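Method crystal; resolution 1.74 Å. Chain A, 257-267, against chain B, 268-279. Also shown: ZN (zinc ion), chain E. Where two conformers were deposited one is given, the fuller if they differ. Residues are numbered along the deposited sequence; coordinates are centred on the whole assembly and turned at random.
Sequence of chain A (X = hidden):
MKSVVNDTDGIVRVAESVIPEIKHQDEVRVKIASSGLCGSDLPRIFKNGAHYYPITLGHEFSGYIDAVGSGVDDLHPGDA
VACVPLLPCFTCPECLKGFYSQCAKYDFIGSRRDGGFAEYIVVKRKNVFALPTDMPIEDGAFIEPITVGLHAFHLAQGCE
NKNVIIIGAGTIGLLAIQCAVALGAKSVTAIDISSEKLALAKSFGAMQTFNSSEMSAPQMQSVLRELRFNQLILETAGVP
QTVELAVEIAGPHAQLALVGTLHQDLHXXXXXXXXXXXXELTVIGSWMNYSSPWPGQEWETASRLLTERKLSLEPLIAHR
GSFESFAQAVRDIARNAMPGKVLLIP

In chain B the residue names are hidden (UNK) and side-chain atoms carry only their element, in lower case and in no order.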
ATOM      1  N   ALA A 257      -0.193   6.822  -3.840  1.00  6.69           N
ATOM      2  CA  ALA A 257       0.805   7.434  -2.965  1.00  7.70           C
ATOM      3  C   ALA A 257       0.138   8.296  -1.914  1.00  9.33           C
ATOM      4  O   ALA A 257      -0.616   9.225  -2.228  1.00 11.16           O
ATOM      5  CB  ALA A 257       1.795   8.256  -3.762  1.00  7.38           C
ATOM      6  N   LEU A 258       0.433   7.990  -0.658  1.00  6.61           N
ATOM      7  CA  LEU A 258      -0.198   8.670   0.459  1.00  8.30           C
ATOM      8  C   LEU A 258       0.751   9.740   0.951  1.00 14.14           C
ATOM      9  O   LEU A 258       1.822   9.431   1.454  1.00 11.00           O
ATOM     10  CB  LEU A 258      -0.525   7.686   1.583  1.00 13.24           C
ATOM     11  CG  LEU A 258      -1.455   6.520   1.231  1.00 11.20           C
ATOM     12  CD1 LEU A 258      -1.581   5.579   2.424  1.00 11.56           C
ATOM     13  CD2 LEU A 258      -2.817   7.019   0.792  1.00 15.18           C
ATOM     14  N   VAL A 259       0.319  10.987   0.815  0.57  9.34           N
ATOM     15  CA  VAL A 259       1.149  12.128   1.125  0.57 11.29           C
ATOM     16  C   VAL A 259       0.603  12.819   2.368  0.57 14.12           C
ATOM     17  O   VAL A 259       1.349  13.308   3.211  0.57 15.79           O
ATOM     18  CB  VAL A 259       1.185  13.088  -0.075  0.57 13.97           C
ATOM     19  CG1 VAL A 259       2.065  14.278   0.213  0.57 14.36           C
ATOM     20  CG2 VAL A 259       1.661  12.337  -1.317  0.57 15.88           C
ATOM     21  N   GLY A 260      -0.716  12.813   2.481  1.00 13.24           N
ATOM     22  CA  GLY A 260      -1.420  13.514   3.536  1.00 16.43           C
ATOM     23  C   GLY A 260      -1.565  12.708   4.808  1.00 15.96           C
ATOM     24  O   GLY A 260      -2.035  11.577   4.792  1.00 17.32           O
ATOM     25  N   THR A 261      -1.179  13.305   5.931  0.50 20.43           N
ATOM     26  CA  THR A 261      -1.266  12.624   7.219  0.50 22.95           C
ATOM     27  C   THR A 261      -2.645  12.824   7.861  0.50 21.72           C
ATOM     28  O   THR A 261      -3.174  13.937   7.887  0.50 21.27           O
ATOM     29  CB  THR A 261      -0.151  13.113   8.173  0.50 26.08           C
ATOM     30  OG1 THR A 261      -0.423  12.672   9.507  0.50 27.51           O
ATOM     31  CG2 THR A 261      -0.054  14.627   8.146  0.50 25.91           C
ATOM     32  N   LEU A 262      -3.229  11.743   8.371  1.00 21.23           N
ATOM     33  CA  LEU A 262      -4.583  11.797   8.915  1.00 17.40           C
ATOM     34  C   LEU A 262      -4.602  12.258  10.364  1.00 20.13           C
ATOM     35  O   LEU A 262      -3.699  11.947  11.133  1.00 25.50           O
ATOM     36  CB  LEU A 262      -5.259  10.425   8.811  1.00 19.31           C
ATOM     37  CG  LEU A 262      -6.213  10.150   7.645  1.00 22.71           C
ATOM     38  CD1 LEU A 262      -5.722  10.726   6.335  1.00 22.92           C
ATOM     39  CD2 LEU A 262      -6.427   8.645   7.536  1.00 21.20           C
ATOM     40  N   HIS A 263      -5.647  12.987  10.733  1.00 19.82           N
ATOM     41  CA  HIS A 263      -5.807  13.426  12.110  1.00 23.11           C
ATOM     42  C   HIS A 263      -7.089  12.849  12.693  1.00 27.78           C
ATOM     43  O   HIS A 263      -7.427  13.085  13.852  1.00 37.71           O
ATOM     44  CB  HIS A 263      -5.780  14.957  12.180  1.00 27.52           C
ATOM     45  CG  HIS A 263      -4.466  15.544  11.758  1.00 32.02           C
ATOM     46  ND1 HIS A 263      -3.511  15.963  12.660  1.00 39.43           N
ATOM     47  CD2 HIS A 263      -3.935  15.751  10.530  1.00 33.95           C
ATOM     48  CE1 HIS A 263      -2.455  16.415  12.006  1.00 38.77           C
ATOM     49  NE2 HIS A 263      -2.687  16.298  10.711  1.00 37.41           N
ATOM     50  N   GLN A 264      -7.798  12.080  11.876  1.00 21.88           N
ATOM     51  CA  GLN A 264      -8.903  11.267  12.355  1.00 22.87           C
ATOM     52  C   GLN A 264      -8.670   9.822  11.936  1.00 21.82           C
ATOM     53  O   GLN A 264      -7.911   9.563  11.002  1.00 21.90           O
ATOM     54  CB  GLN A 264     -10.235  11.771  11.807  1.00 29.55           C
ATOM     55  CG  GLN A 264     -10.446  13.260  11.963  1.00 38.78           C
ATOM     56  CD  GLN A 264     -11.804  13.690  11.460  1.00 49.18           C
ATOM     57  OE1 GLN A 264     -12.316  13.135  10.483  1.00 49.92           O
ATOM     58  NE2 GLN A 264     -12.406  14.674  12.130  1.00 51.47           N
ATOM     59  N   ASP A 265      -9.331   8.893  12.619  1.00 24.11           N
ATOM     60  CA  ASP A 265      -9.230   7.481  12.285  1.00 17.94           C
ATOM     61  C   ASP A 265      -9.746   7.195  10.886  1.00 20.36           C
ATOM     62  O   ASP A 265     -10.590   7.921  10.348  1.00 19.47           O
ATOM     63  CB  ASP A 265     -10.015   6.631  13.288  1.00 19.24           C
ATOM     64  CG  ASP A 265      -9.397   6.627  14.671  1.00 28.72           C
ATOM     65  OD1 ASP A 265      -8.378   7.319  14.875  1.00 27.36           O
ATOM     66  OD2 ASP A 265      -9.932   5.919  15.553  1.00 21.34           O
ATOM     67  N   LEU A 266      -9.257   6.108  10.310  1.00 18.51           N
ATOM     68  CA  LEU A 266      -9.728   5.663   9.014  1.00 15.08           C
ATOM     69  C   LEU A 266     -10.546   4.401   9.198  1.00 16.98           C
ATOM     70  O   LEU A 266     -10.012   3.391   9.632  1.00 16.23           O
ATOM     71  CB  LEU A 266      -8.548   5.407   8.071  1.00 16.09           C
ATOM     72  CG  LEU A 266      -8.869   4.875   6.674  1.00 14.48           C
ATOM     73  CD1 LEU A 266      -9.723   5.884   5.901  1.00 19.13           C
ATOM     74  CD2 LEU A 266      -7.587   4.571   5.917  1.00 17.79           C
ATOM     75  N   HIS A 267     -11.835   4.453   8.885  1.00 17.02           N
ATOM     76  CA  HIS A 267     -12.657   3.248   8.886  1.00 21.12           C
ATOM     77  C   HIS A 267     -12.903   2.832   7.447  1.00 21.07           C
ATOM     78  O   HIS A 267     -13.541   3.558   6.689  1.00 18.67           O
ATOM     79  CB  HIS A 267     -13.988   3.471   9.621  1.00 18.59           C
ATOM     80  CG  HIS A 267     -14.855   2.248   9.690  1.00 19.26           C
ATOM     81  ND1 HIS A 267     -15.186   1.635  10.880  1.00 20.45           N
ATOM     82  CD2 HIS A 267     -15.457   1.523   8.715  1.00 19.01           C
ATOM     83  CE1 HIS A 267     -15.951   0.585  10.634  1.00 20.89           C
ATOM     84  NE2 HIS A 267     -16.133   0.497   9.328  1.00 20.01           N
TER
ATOM     85  N   UNK B 268      -8.603   1.672  11.371  1.00 15.95           N
ATOM     86  CA  UNK B 268      -7.225   2.007  11.706  1.00 16.36           C
ATOM     87  C   UNK B 268      -7.175   3.343  12.410  1.00 17.47           C
ATOM     88  O   UNK B 268      -7.817   4.287  11.979  1.00 18.89           O
ATOM     89  c   UNK B 268      -5.523  -0.343  10.683  1.00 21.96           C
ATOM     90  c   UNK B 268      -6.352   2.042  10.456  1.00 19.55           C
ATOM     91  c   UNK B 268      -5.143   0.985   8.585  1.00 25.51           C
ATOM     92  c   UNK B 268      -6.085   0.723   9.737  1.00 21.81           C
ATOM     93  N   UNK B 269      -6.446   3.414  13.516  1.00 19.88           N
ATOM     94  CA  UNK B 269      -6.247   4.679  14.200  1.00 18.16           C
ATOM     95  C   UNK B 269      -5.467   5.606  13.294  1.00 18.89           C
ATOM     96  O   UNK B 269      -4.793   5.161  12.354  1.00 17.43           O
ATOM     97  o   UNK B 269      -4.172   4.003  15.211  1.00 18.81           O
ATOM     98  c   UNK B 269      -6.201   3.573  16.456  1.00 23.13           C
ATOM     99  c   UNK B 269      -5.476   4.517  15.508  1.00 20.29           C
ATOM    100  N   UNK B 270      -5.537   6.898  13.580  1.00 15.93           N
ATOM    101  CA  UNK B 270      -4.767   7.857  12.813  1.00 18.72           C
ATOM    102  C   UNK B 270      -3.276   7.596  13.007  1.00 18.02           C
ATOM    103  O   UNK B 270      -2.485   7.790  12.087  1.00 18.39           O
ATOM    104  c   UNK B 270      -5.136   9.295  13.202  1.00 21.54           C
ATOM    105  o   UNK B 270      -5.012   9.490  14.592  1.00 26.41           O
ATOM    106  N   UNK B 271      -2.899   7.132  14.196  1.00 20.26           N
ATOM    107  CA  UNK B 271      -1.508   6.790  14.462  1.00 15.56           C
ATOM    108  C   UNK B 271      -1.049   5.609  13.609  1.00 14.90           C
ATOM    109  O   UNK B 271       0.011   5.663  12.996  1.00 17.17           O
ATOM    110  c   UNK B 271      -1.304   6.485  15.941  1.00 15.18           C
ATOM    111  N   UNK B 272      -1.848   4.541  13.557  1.00 14.54           N
ATOM    112  CA  UNK B 272      -1.470   3.367  12.767  1.00 14.06           C
ATOM    113  C   UNK B 272      -1.388   3.740  11.289  1.00 15.55           C
ATOM    114  O   UNK B 272      -0.409   3.432  10.604  1.00 12.81           O
ATOM    115  o   UNK B 272      -2.498   1.807  14.326  1.00 18.32           O
ATOM    116  c   UNK B 272      -2.022   1.004  12.119  1.00 14.85           C
ATOM    117  c   UNK B 272      -2.457   2.192  12.950  1.00 16.11           C
ATOM    118  N   UNK B 273      -2.404   4.437  10.801  1.00 15.51           N
ATOM    119  CA  UNK B 273      -2.365   4.922   9.435  1.00 13.30           C
ATOM    120  C   UNK B 273      -1.099   5.743   9.204  1.00 12.04           C
ATOM    121  O   UNK B 273      -0.423   5.585   8.191  1.00 11.48           O
ATOM    122  c   UNK B 273      -2.908   8.146   6.210  1.00 17.31           C
ATOM    123  c   UNK B 273      -3.980   6.181   5.355  1.00 15.68           C
ATOM    124  c   UNK B 273      -3.587   5.769   9.103  1.00 15.00           C
ATOM    125  c   UNK B 273      -2.973   7.608   7.495  1.00 16.89           C
ATOM    126  c   UNK B 273      -3.538   6.354   7.719  1.00 16.92           C
ATOM    127  c   UNK B 273      -3.415   7.431   5.147  1.00 17.71           C
ATOM    128  c   UNK B 273      -4.031   5.642   6.637  1.00 18.80           C
ATOM    129  N   UNK B 274      -0.766   6.584  10.169  1.00 12.74           N
ATOM    130  CA  UNK B 274       0.402   7.438  10.063  1.00 16.25           C
ATOM    131  C   UNK B 274       1.683   6.652   9.869  1.00 13.89           C
ATOM    132  O   UNK B 274       2.603   7.105   9.196  1.00 12.31           O
ATOM    133  N   UNK B 275       1.743   5.457  10.442  1.00 14.43           N
ATOM    134  CA  UNK B 275       2.933   4.640  10.315  1.00 12.97           C
ATOM    135  C   UNK B 275       3.132   4.136   8.885  1.00 11.99           C
ATOM    136  O   UNK B 275       4.258   3.917   8.455  1.00 12.51           O
ATOM    137  c   UNK B 275       3.137   2.768  13.737  1.00 11.83           C
ATOM    138  c   UNK B 275       2.889   3.464  11.307  1.00 10.24           C
ATOM    139  c   UNK B 275       2.938   3.944  12.756  1.00 11.30           C
ATOM    140  c   UNK B 275       3.236   3.277  15.172  1.00 18.51           C
ATOM    141  n   UNK B 275       3.664   2.177  16.080  1.00 22.28           N
ATOM    142  N   UNK B 276       2.052   3.967   8.133  1.00  8.83           N
ATOM    143  CA  UNK B 276       2.219   3.592   6.734  1.00  8.15           C
ATOM    144  C   UNK B 276       3.062   4.650   6.003  1.00  9.98           C
ATOM    145  O   UNK B 276       3.959   4.321   5.229  1.00  8.12           O
ATOM    146  c   UNK B 276      -1.421   2.271   6.194  1.00 13.88           C
ATOM    147  c   UNK B 276       0.856   3.444   6.024  1.00  7.95           C
ATOM    148  c   UNK B 276       1.065   3.154   4.560  1.00 13.41           C
ATOM    149  c   UNK B 276      -0.000   2.399   6.739  1.00  8.26           C
ATOM    150  N   UNK B 277       2.763   5.919   6.254  1.00 11.59           N
ATOM    151  CA  UNK B 277       3.513   7.013   5.658  1.00 11.39           C
ATOM    152  C   UNK B 277       4.893   7.130   6.278  1.00  9.46           C
ATOM    153  O   UNK B 277       5.892   7.150   5.565  1.00  9.51           O
ATOM    154  c   UNK B 277       0.445   7.611   5.187  1.00 15.53           C
ATOM    155  c   UNK B 277       1.120  10.013   4.884  1.00 21.51           C
ATOM    156  c   UNK B 277       1.591   8.563   4.851  1.00 14.01           C
ATOM    157  c   UNK B 277       2.774   8.360   5.807  1.00 12.73           C
ATOM    158  N   UNK B 278       4.956   7.185   7.606  1.00 11.07           N
ATOM    159  CA  UNK B 278       6.239   7.454   8.260  1.00 14.47           C
ATOM    160  C   UNK B 278       7.299   6.369   8.014  1.00 14.67           C
ATOM    161  O   UNK B 278       8.489   6.676   7.888  1.00 14.14           O
ATOM    162  c   UNK B 278       5.364   8.967  10.098  1.00 23.10           C
ATOM    163  n   UNK B 278       4.805  12.277  12.961  1.00 48.08           N
ATOM    164  n   UNK B 278       3.403  11.417  11.362  1.00 55.19           N
ATOM    165  c   UNK B 278       6.025   7.649   9.757  1.00 15.25           C
ATOM    166  c   UNK B 278       4.742   8.926  11.484  1.00 33.35           C
ATOM    167  n   UNK B 278       5.071  10.109  12.268  1.00 42.26           N
ATOM    168  c   UNK B 278       4.425  11.266  12.196  1.00 47.05           C
ATOM    169  N   UNK B 279       6.876   5.104   7.948  1.00 12.97           N
ATOM    170  CA  UNK B 279       7.795   4.013   7.632  1.00  9.35           C
ATOM    171  C   UNK B 279       7.997   3.857   6.129  1.00  9.26           C
ATOM    172  O   UNK B 279       8.822   3.061   5.681  1.00 10.27           O
ATOM    173  c   UNK B 279       7.123   2.702   9.698  1.00  9.62           C
ATOM    174  c   UNK B 279       6.562   1.376  10.162  1.00  9.32           C
ATOM    175  n   UNK B 279       5.917   0.044  12.168  1.00  9.96           N
ATOM    176  c   UNK B 279       6.443   1.357  11.687  1.00 16.67           C
ATOM    177  c   UNK B 279       7.283   2.685   8.205  1.00  8.99           C
TER
HETATM  178 ZN    ZN E1349     -14.851   2.109  12.787  1.00 18.80          ZN
HETATM  179  O   HOH W   1      -1.916   9.746  10.455  1.00 21.71           O
HETATM  180  O   HOH W   2     -16.248   3.782  13.227  1.00  7.40           O

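Position 268 of chain B carries four carbons forked at the second, the pattern of leucine. Its backbone pairs in antiparallel fashion with A:Leu266: the 268 N donates to A:Leu266 O at 2.8 Å, and A:Leu266 N donates to the 268 O at 2.9 Å. The residue is B:Leu268, its side chain on the same face of the sheet as that of A:Leu266.

At 269 one carbon bears an oxygen and a carbon, which identifies B:Thr269. It occupies the N-cap position, and its CA lies 3.5 Å from A:Asp265 OD1.

Position 270 has one carbon followed by one oxygen, hence serine. The CB points toward chain A and sits 3.6 Å from A:Gln264 O and 3.7 Å from A:Leu262 O. The backbone N of B:Ser270, at the start of the helix, donates to A:Asp265 OD1 at 3.2 Å, while water 1 donates to both B:Ser270 O (2.6 Å) and A:Leu262 O (2.9 Å).

A single carbon at 271, directed away from chain A, gives B:Ala271. Position 272 again has a carbon bearing an oxygen and a carbon; it is B:Thr272, out of reach of chain A.

Seven carbons at 273, one leading to a six-membered ring, define B:Phe273. A:Leu262 CD2 stands over one ring face, 3.6 Å from the centroid of B:Phe273 in a CH-pi contact, whereas A:Gly260 O approaches the ring edge, 3.8 Å from B:Phe273 CE2.

No side-chain atoms exist at 274, so it is B:Gly274; a CB here would be crowded by B:Ser270 O. Position 275 has four carbons in a row ending in nitrogen, B:Lys275, which makes no contact with chain A.

At 276 four carbons fork at the first, one arm two carbons long: B:Ile276, whose CG2 lies 4.2 Å from A:Leu258 CD1. The four carbons at 277 fork at the second and pack against the A:Leu258 backbone and side chain, making it B:Leu277; its CD2 also comes within 3.5 Å of A:Gly260 O.

Three carbons, a nitrogen and a carbon bearing two nitrogens make 278 B:Arg278, with NH1 4.4 Å from A:Thr261 OG1. Position 279, four carbons ending in nitrogen, is B:Lys279, beyond reach.

The contact thus joins a short antiparallel pairing to a helix packed on the loop and strand of chain A. A:Asp265 engages the first turn through its carboxylate, and A:Leu258, A:Leu262 and A:Leu266 surround the B:Phe273 ring, with B:Leu277 extending the apolar surface.

Chain B 268-279: LTSATFGKILRK
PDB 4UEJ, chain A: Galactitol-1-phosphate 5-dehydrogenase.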